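Local coordinates for exported protein (Bacteroides fragilis, PDB 3MSW) that is of unknown function but is probably exported, its chain folding into a single-layer antiparallel beta sheet built from successive beta-hairpins, at residues A[37-42]-A[56-61]; A[48-53]-A[74-79]; A[78-83]-A[100-105]; A[111-116]-A[131-136]. One frame throughout, in Å; residues are numbered along the deposited sequence. Where two conformers were deposited one is given.

Contact 1: A[37-42]-A[56-61]; sequences PVKMYK and TYAWNI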
loop_
_atom_site.group_PDB
_atom_site.type_symbol
_atom_site.label_atom_id
_atom_site.label_comp_id
_atom_site.label_asym_id
_atom_site.label_seq_id
_atom_site.Cartn_x
_atom_site.Cartn_y
_atom_site.Cartn_z
ATOM N N PRO A 37 -12.388 -14.600 -3.365
ATOM C CA PRO A 37 -11.647 -13.482 -2.748
ATOM C C PRO A 37 -10.179 -13.814 -2.588
ATOM O O PRO A 37 -9.818 -14.967 -2.336
ATOM C CB PRO A 37 -12.336 -13.264 -1.397
ATOM C CG PRO A 37 -13.091 -14.503 -1.124
ATOM C CD PRO A 37 -13.345 -15.217 -2.422
ATOM N N VAL A 38 -9.330 -12.823 -2.817
ATOM C CA VAL A 38 -7.883 -12.988 -2.737
ATOM C C VAL A 38 -7.303 -11.961 -1.773
ATOM O O VAL A 38 -6.456 -12.291 -0.934
ATOM C CB VAL A 38 -7.237 -12.882 -4.170
ATOM C CG1 VAL A 38 -5.718 -12.783 -4.097
ATOM C CG2 VAL A 38 -7.632 -14.076 -5.044
ATOM N N LYS A 39 -7.738 -10.695 -1.917
ATOM C CA LYS A 39 -7.167 -9.608 -1.152
ATOM C C LYS A 39 -8.231 -8.589 -0.852
ATOM O O LYS A 39 -9.220 -8.480 -1.587
ATOM C CB LYS A 39 -6.035 -8.949 -2.004
ATOM C CG LYS A 39 -4.745 -8.605 -1.250
ATOM C CD LYS A 39 -3.957 -9.867 -0.868
ATOM C CE LYS A 39 -2.623 -9.992 -1.557
ATOM N NZ LYS A 39 -1.926 -11.192 -1.065
HETATM N N MSE A 40 -8.057 -7.869 0.252
HETATM C CA MSE A 40 -8.947 -6.765 0.607
HETATM C C MSE A 40 -8.180 -5.593 1.199
HETATM O O MSE A 40 -7.358 -5.771 2.103
HETATM C CB MSE A 40 -10.072 -7.199 1.521
HETATM C CG MSE A 40 -11.064 -6.040 1.798
HETATM SE SE MSE A 40 -12.480 -6.771 2.706
HETATM C CE MSE A 40 -11.576 -7.190 4.418
ATOM N N TYR A 41 -8.472 -4.387 0.694
ATOM C CA TYR A 41 -7.863 -3.161 1.200
ATOM C C TYR A 41 -8.930 -2.344 1.869
ATOM O O TYR A 41 -10.003 -2.136 1.290
ATOM C CB TYR A 41 -7.237 -2.332 0.073
ATOM C CG TYR A 41 -6.330 -3.098 -0.865
ATOM C CD1 TYR A 41 -5.295 -3.888 -0.376
ATOM C CD2 TYR A 41 -6.440 -2.949 -2.243
ATOM C CE1 TYR A 41 -4.423 -4.557 -1.237
ATOM C CE2 TYR A 41 -5.581 -3.626 -3.116
ATOM C CZ TYR A 41 -4.574 -4.428 -2.607
ATOM O OH TYR A 41 -3.727 -5.098 -3.453
ATOM N N LYS A 42 -8.629 -1.877 3.077
ATOM C CA LYS A 42 -9.505 -1.003 3.860
ATOM C C LYS A 42 -8.805 0.340 4.008
ATOM O O LYS A 42 -7.639 0.378 4.392
ATOM C CB LYS A 42 -9.799 -1.608 5.244
ATOM C CG LYS A 42 -10.580 -2.929 5.199
ATOM C CD LYS A 42 -12.070 -2.689 4.941
ATOM C CE LYS A 42 -12.863 -3.962 5.017
ATOM N NZ LYS A 42 -14.149 -3.862 4.283
ATOM N N THR A 56 -4.129 -3.935 4.438
ATOM C CA THR A 56 -4.269 -5.011 3.461
ATOM C C THR A 56 -4.486 -6.361 4.158
ATOM O O THR A 56 -3.779 -6.700 5.116
ATOM C CB THR A 56 -2.987 -5.023 2.585
ATOM O OG1 THR A 56 -2.844 -3.757 1.942
ATOM C CG2 THR A 56 -2.982 -6.105 1.568
ATOM N N TYR A 57 -5.431 -7.151 3.631
ATOM C CA TYR A 57 -5.791 -8.464 4.160
ATOM C C TYR A 57 -5.693 -9.463 3.044
ATOM O O TYR A 57 -6.000 -9.148 1.891
ATOM C CB TYR A 57 -7.218 -8.478 4.780
ATOM C CG TYR A 57 -7.366 -7.454 5.884
ATOM C CD1 TYR A 57 -7.053 -7.774 7.201
ATOM C CD2 TYR A 57 -7.728 -6.138 5.599
ATOM C CE1 TYR A 57 -7.071 -6.806 8.204
ATOM C CE2 TYR A 57 -7.793 -5.171 6.604
ATOM C CZ TYR A 57 -7.456 -5.510 7.903
ATOM O OH TYR A 57 -7.488 -4.560 8.890
ATOM N N ALA A 58 -5.233 -10.671 3.385
ATOM C CA ALA A 58 -5.103 -11.742 2.417
ATOM C C ALA A 58 -6.104 -12.831 2.823
ATOM O O ALA A 58 -6.318 -13.070 4.022
ATOM C CB ALA A 58 -3.679 -12.289 2.441
ATOM N N TRP A 59 -6.726 -13.484 1.829
ATOM C CA TRP A 59 -7.662 -14.575 2.094
ATOM C C TRP A 59 -6.903 -15.811 2.521
ATOM O O TRP A 59 -6.044 -16.308 1.775
ATOM C CB TRP A 59 -8.543 -14.896 0.880
ATOM C CG TRP A 59 -9.677 -15.833 1.215
ATOM C CD1 TRP A 59 -9.788 -17.148 0.859
ATOM C CD2 TRP A 59 -10.841 -15.529 2.005
ATOM N NE1 TRP A 59 -10.960 -17.677 1.357
ATOM C CE2 TRP A 59 -11.634 -16.698 2.050
ATOM C CE3 TRP A 59 -11.302 -14.371 2.661
ATOM C CZ2 TRP A 59 -12.870 -16.743 2.712
ATOM C CZ3 TRP A 59 -12.512 -14.428 3.345
ATOM C CH2 TRP A 59 -13.271 -15.609 3.378
ATOM N N ASN A 60 -7.210 -16.307 3.735
ATOM C CA ASN A 60 -6.577 -17.519 4.248
ATOM C C ASN A 60 -7.449 -18.697 3.772
ATOM O O ASN A 60 -8.567 -18.854 4.249
ATOM C CB ASN A 60 -6.447 -17.491 5.788
ATOM C CG ASN A 60 -5.767 -18.716 6.363
ATOM O OD1 ASN A 60 -6.049 -19.846 5.992
ATOM N ND2 ASN A 60 -4.853 -18.528 7.277
ATOM N N ILE A 61 -6.952 -19.484 2.815
ATOM C CA ILE A 61 -7.701 -20.607 2.215
ATOM C C ILE A 61 -7.942 -21.769 3.170
ATOM O O ILE A 61 -8.816 -22.605 2.904
ATOM C CB ILE A 61 -7.077 -21.074 0.863
ATOM C CG1 ILE A 61 -5.680 -21.731 1.082
ATOM C CG2 ILE A 61 -7.029 -19.899 -0.143
ATOM C CD1 ILE A 61 -5.090 -22.458 -0.088
#
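Pro37 lies over one face of the Trp59 indole, with CG 4.1 Å from the centroid of the six-membered ring and 14° off its normal, a CH-pi contact at the edge of an antiparallel beta-hairpin. The hairpin pairs strand 35-46 with strand 51-60 in a single-layer sheet, where a side chain must find its cover among neighbours on its own face. Trp66 of the next strand adds to this patch, meeting the Trp59 ring edge-to-face. Beside Pro37 the strand is irregular: Val38 and Lys39 both stand opposite Ile24, a classic beta bulge. The Trp59 N to Val38 O bond (3.0 Å) comes from above the carbonyl plane, 48° out of it, whereas Tyr57 N approaches Met40 O within that carbonyl's plane. On the face of Met40 and Tyr57, the selenomethionine chain of Met40 bends at its last torsion (chi3 69°), and its methyl CE lies 4.2 Å from Tyr57 CD2. The other face carries Lys39, Tyr41, Thr56 and Ala58. Lys39 bends at chi2 and chi3 across Ala58 and ends in a salt bridge to Glu69. Tyr41 and Thr56 run side by side, pointing the same way, and Tyr41 CE1 lies 3.5 Å from Thr56 CG2.

Contact 2: A[48-53]-A[74-79]; sequences DQQKTV and ISRYET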
loop_
_atom_site.group_PDB
_atom_site.type_symbol
_atom_site.label_atom_id
_atom_site.label_comp_id
_atom_site.label_asym_id
_atom_site.label_seq_id
_atom_site.Cartn_x
_atom_site.Cartn_y
_atom_site.Cartn_z
ATOM N N ASP A 48 -8.028 16.102 8.816
ATOM C CA ASP A 48 -7.410 17.038 9.749
ATOM C C ASP A 48 -5.948 16.716 10.049
ATOM O O ASP A 48 -5.152 17.646 10.153
ATOM C CB ASP A 48 -8.257 17.230 11.012
ATOM C CG ASP A 48 -9.558 18.001 10.799
ATOM O OD1 ASP A 48 -9.762 18.540 9.683
ATOM O OD2 ASP A 48 -10.359 18.081 11.749
ATOM N N GLN A 49 -5.580 15.431 10.141
ATOM C CA GLN A 49 -4.185 15.097 10.396
ATOM C C GLN A 49 -3.400 14.784 9.111
ATOM O O GLN A 49 -2.204 14.501 9.177
ATOM C CB GLN A 49 -4.004 14.099 11.575
ATOM C CG GLN A 49 -4.084 12.606 11.252
ATOM C CD GLN A 49 -3.807 11.722 12.457
ATOM O OE1 GLN A 49 -2.740 11.779 13.086
ATOM N NE2 GLN A 49 -4.736 10.831 12.769
ATOM N N GLN A 50 -4.063 14.923 7.924
ATOM C CA GLN A 50 -3.484 14.709 6.585
ATOM C C GLN A 50 -2.813 13.336 6.471
ATOM O O GLN A 50 -1.691 13.182 5.961
ATOM C CB GLN A 50 -2.545 15.858 6.172
ATOM C CG GLN A 50 -3.308 17.124 5.738
ATOM C CD GLN A 50 -4.094 16.893 4.464
ATOM O OE1 GLN A 50 -5.311 16.666 4.487
ATOM N NE2 GLN A 50 -3.413 16.902 3.322
ATOM N N LYS A 51 -3.517 12.335 6.957
ATOM C CA LYS A 51 -2.975 10.986 7.009
ATOM C C LYS A 51 -3.999 9.961 6.537
ATOM O O LYS A 51 -5.157 9.995 6.989
ATOM C CB LYS A 51 -2.495 10.725 8.461
ATOM C CG LYS A 51 -2.227 9.277 8.856
ATOM C CD LYS A 51 -1.623 9.216 10.254
ATOM C CE LYS A 51 -1.665 7.820 10.837
ATOM N NZ LYS A 51 -2.554 7.732 12.025
ATOM N N THR A 52 -3.572 9.053 5.627
ATOM C CA THR A 52 -4.401 7.969 5.094
ATOM C C THR A 52 -3.750 6.646 5.506
ATOM O O THR A 52 -2.529 6.488 5.353
ATOM C CB THR A 52 -4.572 8.099 3.561
ATOM O OG1 THR A 52 -5.163 9.366 3.268
ATOM C CG2 THR A 52 -5.419 6.988 2.949
ATOM N N VAL A 53 -4.558 5.721 6.059
ATOM C CA VAL A 53 -4.093 4.397 6.440
ATOM C C VAL A 53 -4.776 3.358 5.549
ATOM O O VAL A 53 -6.002 3.262 5.536
ATOM C CB VAL A 53 -4.274 4.068 7.949
ATOM C CG1 VAL A 53 -3.680 2.681 8.286
ATOM C CG2 VAL A 53 -3.650 5.138 8.828
ATOM N N ILE A 74 0.122 6.930 4.674
ATOM C CA ILE A 74 0.475 8.034 3.777
ATOM C C ILE A 74 0.231 9.328 4.533
ATOM O O ILE A 74 -0.905 9.608 4.932
ATOM C CB ILE A 74 -0.317 8.026 2.422
ATOM C CG1 ILE A 74 -0.157 6.729 1.627
ATOM C CG2 ILE A 74 0.072 9.220 1.556
ATOM C CD1 ILE A 74 -1.263 5.754 1.789
ATOM N N SER A 75 1.295 10.125 4.724
ATOM C CA SER A 75 1.228 11.402 5.412
ATOM C C SER A 75 1.580 12.486 4.420
ATOM O O SER A 75 2.582 12.381 3.692
ATOM C CB SER A 75 2.205 11.436 6.585
ATOM O OG SER A 75 1.932 10.409 7.521
ATOM N N ARG A 76 0.760 13.536 4.413
ATOM C CA ARG A 76 0.893 14.679 3.533
ATOM C C ARG A 76 1.327 15.879 4.309
ATOM O O ARG A 76 0.796 16.172 5.389
ATOM C CB ARG A 76 -0.432 14.970 2.809
ATOM C CG ARG A 76 -0.928 13.804 1.924
ATOM C CD ARG A 76 -0.325 13.793 0.525
ATOM N NE ARG A 76 -0.723 14.982 -0.225
ATOM C CZ ARG A 76 0.074 16.018 -0.460
ATOM N NH1 ARG A 76 1.346 15.992 -0.067
ATOM N NH2 ARG A 76 -0.386 17.081 -1.111
ATOM N N TYR A 77 2.337 16.551 3.766
ATOM C CA TYR A 77 2.919 17.759 4.313
ATOM C C TYR A 77 3.121 18.748 3.150
ATOM O O TYR A 77 4.218 19.240 2.949
ATOM C CB TYR A 77 4.261 17.466 4.992
ATOM C CG TYR A 77 4.231 16.351 6.005
ATOM C CD1 TYR A 77 3.861 16.593 7.322
ATOM C CD2 TYR A 77 4.673 15.069 5.674
ATOM C CE1 TYR A 77 3.875 15.577 8.274
ATOM C CE2 TYR A 77 4.702 14.049 6.622
ATOM C CZ TYR A 77 4.299 14.309 7.921
ATOM O OH TYR A 77 4.318 13.325 8.867
ATOM N N GLU A 78 2.051 18.973 2.361
ATOM C CA GLU A 78 1.947 19.907 1.239
ATOM C C GLU A 78 2.823 19.495 0.078
ATOM O O GLU A 78 2.383 18.662 -0.731
ATOM C CB GLU A 78 2.195 21.361 1.709
ATOM C CG GLU A 78 1.661 22.434 0.778
ATOM C CD GLU A 78 1.913 23.841 1.280
ATOM O OE1 GLU A 78 1.320 24.210 2.317
ATOM O OE2 GLU A 78 2.740 24.555 0.667
ATOM N N THR A 79 4.079 20.028 0.018
ATOM C CA THR A 79 5.039 19.678 -1.025
ATOM C C THR A 79 5.672 18.293 -0.727
ATOM O O THR A 79 6.305 17.726 -1.599
ATOM C CB THR A 79 6.117 20.768 -1.200
ATOM O OG1 THR A 79 6.882 20.922 0.006
ATOM C CG2 THR A 79 5.550 22.103 -1.682
HETATM O O HOH W 1 0.521 14.435 7.946
HETATM O O HOH W 2 -2.926 11.108 3.137
#
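Gln50 and Arg76 slant across each other where the antiparallel hairpin of strands 51-60 and 65-77 runs out into loop. Arg76 N donates to Gln50 O (2.9 Å), and the base of the Gln50 side chain also touches: its CB lies 3.4 Å from Arg76 O. The flat ends are strongly turned against one another, the amide and guanidinium planes standing 68° apart. The guanidinium itself leads away from Gln50. Bent at chi2 and chi3, the arginine chain curls back to its own strand end and holds Glu78 O end-on in its plane, NH1 at 2.9 Å and NH2 at 3.2 Å from that oxygen. Both of these nitrogens thus serve one backbone carbonyl just beyond the strand. Next along the sheet, Lys51 and Ser75 share one face and Thr52 and Ile74 the other. The latter two form a hydrogen-bonded pair, and Ile74 N gives Thr52 O an almost straight bond (2.8 Å, 177° at the hydrogen). A water links the Thr52 hydroxyl to the facing strand. Thr52 OG1, placed anti to the carbonyl carbon (chi1 -58°), meets this water at 2.8 Å, and the water donates a hydrogen bond to Ile74 O at 3.1 Å.

Contact 3: A[78-83]-A[100-105]; sequences ETETSV and KYIYIT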
loop_
_atom_site.group_PDB
_atom_site.type_symbol
_atom_site.label_atom_id
_atom_site.label_comp_id
_atom_site.label_asym_id
_atom_site.label_seq_id
_atom_site.Cartn_x
_atom_site.Cartn_y
_atom_site.Cartn_z
ATOM N N GLU A 78 2.051 18.973 2.361
ATOM C CA GLU A 78 1.947 19.907 1.239
ATOM C C GLU A 78 2.823 19.495 0.078
ATOM O O GLU A 78 2.383 18.662 -0.731
ATOM C CB GLU A 78 2.195 21.361 1.709
ATOM C CG GLU A 78 1.661 22.434 0.778
ATOM C CD GLU A 78 1.913 23.841 1.280
ATOM O OE1 GLU A 78 1.320 24.210 2.317
ATOM O OE2 GLU A 78 2.740 24.555 0.667
ATOM N N THR A 79 4.079 20.028 0.018
ATOM C CA THR A 79 5.039 19.678 -1.025
ATOM C C THR A 79 5.672 18.293 -0.727
ATOM O O THR A 79 6.305 17.726 -1.599
ATOM C CB THR A 79 6.117 20.768 -1.200
ATOM O OG1 THR A 79 6.882 20.922 0.006
ATOM C CG2 THR A 79 5.550 22.103 -1.682
ATOM N N GLU A 80 5.535 17.784 0.501
ATOM C CA GLU A 80 6.133 16.499 0.864
ATOM C C GLU A 80 5.090 15.438 1.199
ATOM O O GLU A 80 4.134 15.718 1.923
ATOM C CB GLU A 80 7.124 16.686 2.026
ATOM C CG GLU A 80 7.806 15.380 2.426
ATOM C CD GLU A 80 8.833 15.452 3.534
ATOM O OE1 GLU A 80 9.446 16.527 3.719
ATOM O OE2 GLU A 80 9.060 14.411 4.189
ATOM N N THR A 81 5.280 14.223 0.674
ATOM C CA THR A 81 4.437 13.070 0.959
ATOM C C THR A 81 5.383 11.986 1.471
ATOM O O THR A 81 6.380 11.652 0.813
ATOM C CB THR A 81 3.661 12.563 -0.287
ATOM O OG1 THR A 81 2.851 13.606 -0.799
ATOM C CG2 THR A 81 2.741 11.359 0.033
ATOM N N SER A 82 5.052 11.422 2.622
ATOM C CA SER A 82 5.827 10.347 3.235
ATOM C C SER A 82 4.917 9.093 3.281
ATOM O O SER A 82 3.767 9.199 3.711
ATOM C CB SER A 82 6.229 10.782 4.638
ATOM O OG SER A 82 7.178 9.921 5.238
ATOM N N VAL A 83 5.421 7.928 2.813
ATOM C CA VAL A 83 4.691 6.640 2.733
ATOM C C VAL A 83 5.477 5.582 3.526
ATOM O O VAL A 83 6.643 5.333 3.217
ATOM C CB VAL A 83 4.484 6.194 1.240
ATOM C CG1 VAL A 83 3.710 4.890 1.141
ATOM C CG2 VAL A 83 3.807 7.275 0.403
ATOM N N LYS A 100 10.026 2.675 3.148
ATOM C CA LYS A 100 9.598 4.067 3.296
ATOM C C LYS A 100 9.872 4.809 2.014
ATOM O O LYS A 100 10.948 4.640 1.416
ATOM C CB LYS A 100 10.267 4.742 4.497
ATOM C CG LYS A 100 9.759 6.161 4.770
ATOM C CD LYS A 100 10.517 6.820 5.899
ATOM C CE LYS A 100 9.717 7.944 6.524
ATOM N NZ LYS A 100 10.532 8.703 7.508
ATOM N N TYR A 101 8.897 5.616 1.568
ATOM C CA TYR A 101 9.058 6.435 0.368
ATOM C C TYR A 101 8.751 7.866 0.661
ATOM O O TYR A 101 7.775 8.145 1.370
ATOM C CB TYR A 101 8.174 5.958 -0.805
ATOM C CG TYR A 101 8.288 4.474 -1.024
ATOM C CD1 TYR A 101 9.346 3.938 -1.752
ATOM C CD2 TYR A 101 7.352 3.598 -0.487
ATOM C CE1 TYR A 101 9.511 2.557 -1.877
ATOM C CE2 TYR A 101 7.507 2.220 -0.602
ATOM C CZ TYR A 101 8.575 1.705 -1.314
ATOM O OH TYR A 101 8.705 0.355 -1.475
ATOM N N ILE A 102 9.578 8.777 0.106
ATOM C CA ILE A 102 9.366 10.220 0.252
ATOM C C ILE A 102 9.284 10.846 -1.147
ATOM O O ILE A 102 10.167 10.613 -1.983
ATOM C CB ILE A 102 10.413 10.960 1.153
ATOM C CG1 ILE A 102 10.451 10.397 2.594
ATOM C CG2 ILE A 102 10.136 12.474 1.173
ATOM C CD1 ILE A 102 11.625 10.955 3.450
ATOM N N TYR A 103 8.223 11.652 -1.389
ATOM C CA TYR A 103 8.036 12.352 -2.667
ATOM C C TYR A 103 7.954 13.837 -2.373
ATOM O O TYR A 103 7.093 14.276 -1.615
ATOM C CB TYR A 103 6.767 11.881 -3.397
ATOM C CG TYR A 103 6.688 10.378 -3.538
ATOM C CD1 TYR A 103 7.291 9.724 -4.614
ATOM C CD2 TYR A 103 6.008 9.606 -2.598
ATOM C CE1 TYR A 103 7.232 8.331 -4.734
ATOM C CE2 TYR A 103 5.947 8.220 -2.709
ATOM C CZ TYR A 103 6.575 7.587 -3.768
ATOM O OH TYR A 103 6.473 6.226 -3.875
ATOM N N ILE A 104 8.869 14.606 -2.957
ATOM C CA ILE A 104 8.905 16.044 -2.801
ATOM C C ILE A 104 8.506 16.688 -4.119
ATOM O O ILE A 104 9.132 16.418 -5.144
ATOM C CB ILE A 104 10.303 16.528 -2.283
ATOM C CG1 ILE A 104 10.592 15.894 -0.891
ATOM C CG2 ILE A 104 10.379 18.078 -2.228
ATOM C CD1 ILE A 104 12.020 15.953 -0.466
ATOM N N THR A 105 7.483 17.568 -4.086
ATOM C CA THR A 105 7.097 18.325 -5.282
ATOM C C THR A 105 7.383 19.806 -5.062
ATOM O O THR A 105 7.715 20.219 -3.945
ATOM C CB THR A 105 5.599 18.154 -5.622
ATOM O OG1 THR A 105 4.815 18.890 -4.681
ATOM C CG2 THR A 105 5.154 16.686 -5.725
HETATM O O HOH W 3 2.998 17.396 -3.112
HETATM O O HOH W 4 4.491 15.111 -2.405
HETATM O O HOH W 5 9.135 11.453 7.081
#
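Val83 packs against two tyrosines at once, its CG2 meeting the edge of the Tyr103 ring at CE2 (3.9 Å) and its CG1 approaching Tyr101 CD2 (4.2 Å). CG1, anti to the backbone N (chi1 -179°), serves Tyr101, and CG2, anti to the carbonyl carbon, serves Tyr103. The patch continues toward the adjoining strands, as Val83 also touches Thr72, Tyr101 touches Ala116 and Tyr103 touches Leu111 and Gln114. Beneath it lies the regular ladder of an antiparallel beta-hairpin, strands 80-89 and 94-105, in a single-layer sheet; Thr81 with Tyr103 and Val83 with Tyr101 are hydrogen-bonded pairs here, each closed by two backbone bonds. The opposite face, that of Glu80, Ser82, Ile102 and Ile104, is packed more sparsely between these two segments. Glu80 extends obliquely across Ile102, with OE2 3.7 Å from CG2. Ser82 OG is 3.5 Å from Lys100 CE, and a water joins that hydroxyl to Lys100 NZ. Water also enters on the Thr81 side, donating a 2.8 Å bond to Tyr103 O and hydrogen-bonded to Thr81 OG1. At the strand end a third water bridges the turn and the facing strand, donating to Glu78 O and to Thr105 OG1, each at 2.8 Å.

Contact 4: A[111-116]-A[131-136]; sequences LIAQYA and DALTPI. With PGR (R-1,2-propanediol), chain E.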
loop_
_atom_site.group_PDB
_atom_site.type_symbol
_atom_site.label_atom_id
_atom_site.label_comp_id
_atom_site.label_asym_id
_atom_site.label_seq_id
_atom_site.Cartn_x
_atom_site.Cartn_y
_atom_site.Cartn_z
ATOM N N LEU A 111 7.047 16.839 -9.579
ATOM C CA LEU A 111 7.952 16.102 -8.715
ATOM C C LEU A 111 9.366 16.690 -8.807
ATOM O O LEU A 111 9.855 16.895 -9.912
ATOM C CB LEU A 111 7.991 14.625 -9.141
ATOM C CG LEU A 111 8.788 13.698 -8.222
ATOM C CD1 LEU A 111 8.104 13.565 -6.825
ATOM C CD2 LEU A 111 9.000 12.332 -8.892
ATOM N N ILE A 112 10.003 16.974 -7.649
ATOM C CA ILE A 112 11.386 17.461 -7.596
ATOM C C ILE A 112 12.282 16.253 -7.361
ATOM O O ILE A 112 13.263 16.075 -8.089
ATOM C CB ILE A 112 11.657 18.528 -6.489
ATOM C CG1 ILE A 112 10.836 19.820 -6.692
ATOM C CG2 ILE A 112 13.170 18.863 -6.441
ATOM C CD1 ILE A 112 10.868 20.746 -5.465
ATOM N N ALA A 113 11.984 15.466 -6.288
ATOM C CA ALA A 113 12.795 14.313 -5.882
ATOM C C ALA A 113 12.000 13.202 -5.253
ATOM O O ALA A 113 10.972 13.427 -4.604
ATOM C CB ALA A 113 13.881 14.762 -4.920
ATOM N N GLN A 114 12.500 11.980 -5.420
ATOM C CA GLN A 114 11.887 10.814 -4.796
ATOM C C GLN A 114 12.967 10.009 -4.116
ATOM O O GLN A 114 14.089 9.946 -4.613
ATOM C CB GLN A 114 11.048 9.995 -5.792
ATOM C CG GLN A 114 11.841 9.340 -6.914
ATOM C CD GLN A 114 10.943 8.919 -8.054
ATOM O OE1 GLN A 114 11.128 9.325 -9.199
ATOM N NE2 GLN A 114 9.966 8.080 -7.771
ATOM N N TYR A 115 12.637 9.452 -2.953
ATOM C CA TYR A 115 13.518 8.675 -2.105
ATOM C C TYR A 115 12.818 7.387 -1.703
ATOM O O TYR A 115 11.605 7.401 -1.421
ATOM C CB TYR A 115 13.879 9.464 -0.825
ATOM C CG TYR A 115 14.523 10.803 -1.074
ATOM C CD1 TYR A 115 13.749 11.953 -1.241
ATOM C CD2 TYR A 115 15.905 10.948 -1.044
ATOM C CE1 TYR A 115 14.343 13.195 -1.467
ATOM C CE2 TYR A 115 16.509 12.181 -1.271
ATOM C CZ TYR A 115 15.725 13.304 -1.472
ATOM O OH TYR A 115 16.332 14.516 -1.693
ATOM N N ALA A 116 13.581 6.289 -1.620
ATOM C CA ALA A 116 13.056 4.972 -1.166
ATOM C C ALA A 116 14.048 4.420 -0.163
ATOM O O ALA A 116 15.263 4.587 -0.344
ATOM C CB ALA A 116 12.938 4.000 -2.333
ATOM N N ASP A 131 17.411 7.589 -4.554
ATOM C CA ASP A 131 17.287 9.049 -4.435
ATOM C C ASP A 131 17.513 9.632 -5.811
ATOM O O ASP A 131 18.616 9.500 -6.359
ATOM C CB ASP A 131 18.246 9.663 -3.391
ATOM C CG ASP A 131 19.709 9.638 -3.747
ATOM O OD1 ASP A 131 20.286 8.512 -3.854
ATOM O OD2 ASP A 131 20.300 10.734 -3.890
ATOM N N ALA A 132 16.490 10.264 -6.397
ATOM C CA ALA A 132 16.679 10.822 -7.737
ATOM C C ALA A 132 15.867 12.072 -7.944
ATOM O O ALA A 132 14.710 12.159 -7.505
ATOM C CB ALA A 132 16.319 9.781 -8.800
ATOM N N LEU A 133 16.489 13.047 -8.602
ATOM C CA LEU A 133 15.838 14.278 -9.006
ATOM C C LEU A 133 15.212 13.989 -10.369
ATOM O O LEU A 133 15.690 13.113 -11.097
ATOM C CB LEU A 133 16.858 15.413 -9.171
ATOM C CG LEU A 133 17.430 16.092 -7.917
ATOM C CD1 LEU A 133 18.631 17.003 -8.301
ATOM C CD2 LEU A 133 16.386 16.980 -7.234
ATOM N N THR A 134 14.144 14.704 -10.712
ATOM C CA THR A 134 13.535 14.567 -12.034
ATOM C C THR A 134 14.380 15.388 -13.037
ATOM O O THR A 134 15.025 16.371 -12.610
ATOM C CB THR A 134 12.120 15.117 -12.010
ATOM O OG1 THR A 134 12.171 16.446 -11.494
ATOM C CG2 THR A 134 11.155 14.209 -11.225
ATOM N N PRO A 135 14.343 15.059 -14.359
ATOM C CA PRO A 135 15.136 15.845 -15.339
ATOM C C PRO A 135 14.949 17.370 -15.281
ATOM O O PRO A 135 15.951 18.073 -15.289
ATOM C CB PRO A 135 14.734 15.242 -16.690
ATOM C CG PRO A 135 14.359 13.840 -16.368
ATOM C CD PRO A 135 13.656 13.928 -15.021
ATOM N N ILE A 136 13.698 17.885 -15.158
ATOM C CA ILE A 136 13.421 19.341 -15.086
ATOM C C ILE A 136 14.121 20.022 -13.877
ATOM O O ILE A 136 14.483 21.196 -13.949
ATOM C CB ILE A 136 11.881 19.648 -15.148
ATOM C CG1 ILE A 136 11.590 21.128 -15.504
ATOM C CG2 ILE A 136 11.149 19.189 -13.876
ATOM C CD1 ILE A 136 10.064 21.580 -15.545
HETATM C C1 PGR E . 18.989 12.530 -10.631
HETATM C C2 PGR E . 19.935 11.539 -11.320
HETATM C C3 PGR E . 19.271 10.133 -11.394
HETATM O O1 PGR E . 19.329 12.619 -9.246
HETATM O O2 PGR E . 20.213 12.060 -12.634
HETATM O O HOH W 6 12.622 11.578 -9.367
#
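Strand 111-116 and strand 131-133 run antiparallel at 170°, their axes 4.8 Å apart at closest approach. Gln114 and Ala132 form the hydrogen-bonded pair, exchanging two backbone bonds of 3.0 Å, with Ala113-Leu133 and Tyr115-Asp131 as non-hydrogen-bonded pairs on either side. The ladder is prolonged past Leu133 by Thr134, which grips the other strand twice: its N donates to Ile112 O, from above that carbonyl's plane, and its hydroxyl OG1 donates to Leu111 O at 2.8 Å. OG1 sits between the backbone N and the carbonyl carbon, while the methyl CG2 lies against Leu111 CD2 at 3.7 Å. This is the last hairpin of the single-layer sheet, and strand 125-133 is one of its two outermost strands within the chain. On the inner side Ile112 and Ala113 both face Ile104 in a classic beta bulge. Ile112 and Leu133 lie side by side, pointing the same way, with CG2 of the former 3.8 Å from CD2 of the latter. On the face of Ala113 and Leu133, the Tyr115 ring and Asp131 carboxylate planes are only 16° apart, yet it is Asp131 CB that touches the ring, 3.6 Å from CD2. On the other face a water donates to both Gln114 OE1 and Ala132 O. At the outer margin, Leu133 N donates to O1 of a propanediol, probably from the crystallisation liquor (2.9 Å, 178° at the hydrogen).

All four contacts are surface contacts on one antiparallel sheet, as expected where a single layer offers no enclosed core. Contacts 1 and 2 share strand 51-60 but grip its two ends, their centres 25 Å apart on opposite sides of the chain's centre. Contacts 2 and 3 lie close together, sharing Glu78 and Thr79 at the turn from strand 65-77 to strand 80-89. Contact 4 adjoins contact 3 through strands 94-105 and 111-120, and includes one of the sheet's two outermost strands. Their chemistry differs accordingly: aromatic and aliphatic cover in contact 1, polar and water-mediated links in contact 2, a tyrosine-valine patch in contact 3, and a threonine hydroxyl bond and a bound propanediol at the margin in contact 4.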